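Local coordinates for acetyl-CoA hydrolase/transferase family protein (Porphyromonas gingivalis, PDB 2NVV) that probably hydrolyses acetyl-CoA or transfers CoA between acyl-CoA and acetate, as a zinc-binding member of the acetyl-CoA hydrolase/transferase family, at the interface of chains A and B. Numbering follows the deposited sequence. Chains: chain A/B, Acetyl-CoA hydrolase/transferase family protein.

Contact 1: the interface of chains A and B. Residues chain A 472-473; chain B 480, 484.
Helix 477-484 of chain B, close to the C-terminus, meets the loop of A:Leu472 and A:Asp473, which comes from the C-terminal part of the other copy. B:Gln480 and B:Lys484 stand one turn apart on the helix and reach from the same face towards the carboxylate of A:Asp473. The patch is small, hiding 109 Å² of surface in all, most of it on A:Asp473 and B:Gln480. Beyond CG the glutamine chain runs extended (chi2 177°), and this carries its amide across the gap to the loop. There the modelled amide oxygen OE1 lies 2.8 Å from the carboxylate oxygen OD1 of A:Asp473. Both atoms can only accept, so the pair as built is a clash and not a hydrogen bond. The same OE1 is 3.4 Å from the backbone carbonyl O of A:Leu472, another acceptor. Exchanging OE1 and NE2 of the amide would turn an N-H-bearing nitrogen to both oxygens; at 2.7 Å resolution this seems plausible but remains an inference. The carboxylate and amide planes are turned 47° apart, and the two side chains cross obliquely. Further along the helix, B:Lys484 has a chain bent at chi2, chi3 and chi4, which folds back so that the amine NZ passes within 3.6 Å of CB of B:Gln480. From there NZ faces OD1 of A:Asp473 at 3.9 Å, a long salt bridge. One carboxylate oxygen therefore meets both helix side chains, with the lysine charge probably offsetting that of the aspartate. A:Leu472 takes part mainly through its carbonyl oxygen, while its isobutyl group turns away from these two helix residues. As one of two symmetry-related patches, the contact probably helps to tie helix 477-484 of one subunit to a loop of the other.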
# COMPACT_ATOMS: atom_id res chain seq x y z
N LEU A 472 22.14 -8.33 -9.94
CA LEU A 472 21.68 -9.62 -9.44
C LEU A 472 22.79 -10.60 -9.06
O LEU A 472 22.53 -11.58 -8.37
CB LEU A 472 20.71 -10.26 -10.44
CG LEU A 472 19.22 -9.99 -10.17
CD1 LEU A 472 18.97 -8.50 -9.85
CD2 LEU A 472 18.41 -10.44 -11.38
N ASP A 473 24.01 -10.34 -9.51
CA ASP A 473 25.12 -11.24 -9.18
C ASP A 473 25.70 -10.99 -7.79
O ASP A 473 26.29 -11.90 -7.20
CB ASP A 473 26.27 -11.10 -10.17
CG ASP A 473 25.97 -11.75 -11.50
OD1 ASP A 473 25.18 -12.73 -11.53
OD2 ASP A 473 26.54 -11.30 -12.52
N GLN B 480 19.64 -15.21 -13.42
CA GLN B 480 21.04 -15.35 -13.80
C GLN B 480 21.19 -16.37 -14.92
O GLN B 480 21.92 -16.13 -15.88
CB GLN B 480 21.87 -15.78 -12.59
CG GLN B 480 22.16 -14.66 -11.61
CD GLN B 480 22.92 -15.13 -10.40
OE1 GLN B 480 23.69 -14.38 -9.81
NE2 GLN B 480 22.70 -16.38 -10.01
N LYS B 484 22.68 -16.36 -18.80
CA LYS B 484 23.77 -17.25 -19.18
C LYS B 484 23.44 -18.21 -20.33
O LYS B 484 24.15 -18.25 -21.32
CB LYS B 484 24.23 -18.04 -17.96
CG LYS B 484 24.36 -17.18 -16.69
CD LYS B 484 25.22 -15.93 -16.93
CE LYS B 484 24.60 -14.66 -16.31
NZ LYS B 484 24.51 -14.70 -14.82

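Contact 2: the interface of chains A and B. Residues chain A 93-94, 366, 370, 372; chain B 465-467.
B:Gln467, the residue with most surface buried here (55 Å²), lies in the loop between helices 453-459 and 477-484 of chain B, which inserts between helix 87-94 and the 366-372 segment of chain A. A:Asn94, with 37 Å² hidden, and A:Ile93, with 19 Å², line one flank at the C-terminal end of helix 87-94. The amide nitrogen ND2 of A:Asn94 stands 3.3 Å from the backbone N of B:Gln467; with two donors facing, this is contact without a hydrogen bond. The two side chains cross at about a right angle, and A:Asn94 abuts the backbone and CB of B:Gln467, not its terminal amide. The glutamine's CG lies anti to its own backbone N (chi1 166°) and the chain bends at chi2 (73°), swinging the terminal amide towards A:Ile93, whose CG2 methyl approaches NE2. On the opposite flank, the imidazole of A:His366 points its NE2 corner at CG of B:Gln467, 3.4 Å away, with ring and amide planes inclined by 44°. Selenomethionine A:Met372 runs side by side with the glutamine, pointing the same way, and its CB packs 3.6 Å from CB of B:Gln467. The contact is thus made largely through the glutamine's aliphatic stem. The backbone adds little firm bonding: carbonyl O of A:Thr370 is 2.9 Å from N of B:Gln467, but the backbone N-H is not directed at that oxygen, so no hydrogen bond forms. B:Gly466 passes between A:Asn94 and A:Thr370 with no side chain to accommodate. Beside it, the hydroxyl OG1 of A:Thr370 gives a weak hydrogen bond, 3.4 Å long, to the carbonyl O of B:Lys465.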
# COMPACT_ATOMS: atom_id res chain seq x y z
N ILE A 93 8.04 -19.85 15.63
CA ILE A 93 7.77 -19.48 14.25
C ILE A 93 8.98 -19.73 13.35
O ILE A 93 8.88 -20.46 12.37
CB ILE A 93 7.40 -17.99 14.12
CG1 ILE A 93 6.10 -17.70 14.87
CG2 ILE A 93 7.28 -17.61 12.66
CD1 ILE A 93 5.80 -16.22 15.05
N ASN A 94 10.11 -19.11 13.70
CA ASN A 94 11.34 -19.24 12.92
C ASN A 94 11.88 -20.66 12.85
O ASN A 94 12.72 -20.97 12.01
CB ASN A 94 12.42 -18.28 13.46
CG ASN A 94 12.15 -16.83 13.09
OD1 ASN A 94 12.31 -15.92 13.92
ND2 ASN A 94 11.75 -16.60 11.85
N HIS A 366 12.17 -8.98 8.38
CA HIS A 366 13.07 -10.13 8.31
C HIS A 366 14.56 -9.86 8.44
O HIS A 366 15.12 -9.10 7.66
CB HIS A 366 12.84 -10.90 7.01
CG HIS A 366 11.54 -11.64 6.97
ND1 HIS A 366 10.32 -11.00 7.07
CD2 HIS A 366 11.26 -12.96 6.83
CE1 HIS A 366 9.35 -11.90 7.00
NE2 HIS A 366 9.90 -13.09 6.85
N THR A 370 15.26 -13.81 6.23
CA THR A 370 14.65 -15.09 6.58
C THR A 370 14.04 -15.15 7.98
O THR A 370 12.96 -15.71 8.17
CB THR A 370 15.69 -16.23 6.48
OG1 THR A 370 16.78 -15.96 7.37
CG2 THR A 370 16.22 -16.35 5.06
N MSE A 372 11.97 -14.01 10.93
CA MSE A 372 10.92 -13.08 11.30
C MSE A 372 11.29 -12.32 12.55
O MSE A 372 11.95 -12.83 13.46
CB MSE A 372 9.58 -13.80 11.52
CG MSE A 372 8.46 -12.92 12.09
SE MSE A 372 8.02 -11.30 11.06
CE MSE A 372 7.11 -12.08 9.57
N LYS B 465 16.91 -21.62 7.13
CA LYS B 465 16.09 -21.57 8.33
C LYS B 465 15.37 -20.24 8.47
O LYS B 465 15.90 -19.19 8.11
CB LYS B 465 16.96 -21.83 9.56
CG LYS B 465 17.38 -23.28 9.70
CD LYS B 465 18.30 -23.50 10.89
CE LYS B 465 18.67 -24.99 10.99
NZ LYS B 465 19.32 -25.49 9.74
N GLY B 466 14.15 -20.29 8.99
CA GLY B 466 13.39 -19.07 9.21
C GLY B 466 12.01 -19.02 8.60
O GLY B 466 11.61 -19.91 7.85
N GLN B 467 11.29 -17.96 8.94
CA GLN B 467 9.95 -17.70 8.43
C GLN B 467 9.89 -17.78 6.90
O GLN B 467 9.00 -18.41 6.34
CB GLN B 467 9.52 -16.30 8.91
CG GLN B 467 8.30 -15.71 8.23
CD GLN B 467 6.98 -16.35 8.64
OE1 GLN B 467 5.92 -15.90 8.22
NE2 GLN B 467 7.05 -17.41 9.44

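The centres of the C-alpha atoms of contact 1 and contact 2 lie about 25 Å apart, and the two share no residue. Both draw on the C-terminal stretch of chain B, its loop 465-467 in contact 2 and helix 477-484 in contact 1, so one stretch touches chain A at separate points. Two-fold symmetry repeats each with the chains exchanged. Contact 2 is nearer to A:Glu284, the predicted thioester-forming residue (about 21 Å from its centre, against 37 Å for contact 1). Neither lies at that residue; both probably serve dimer assembly, if the deposited pair is the biological one.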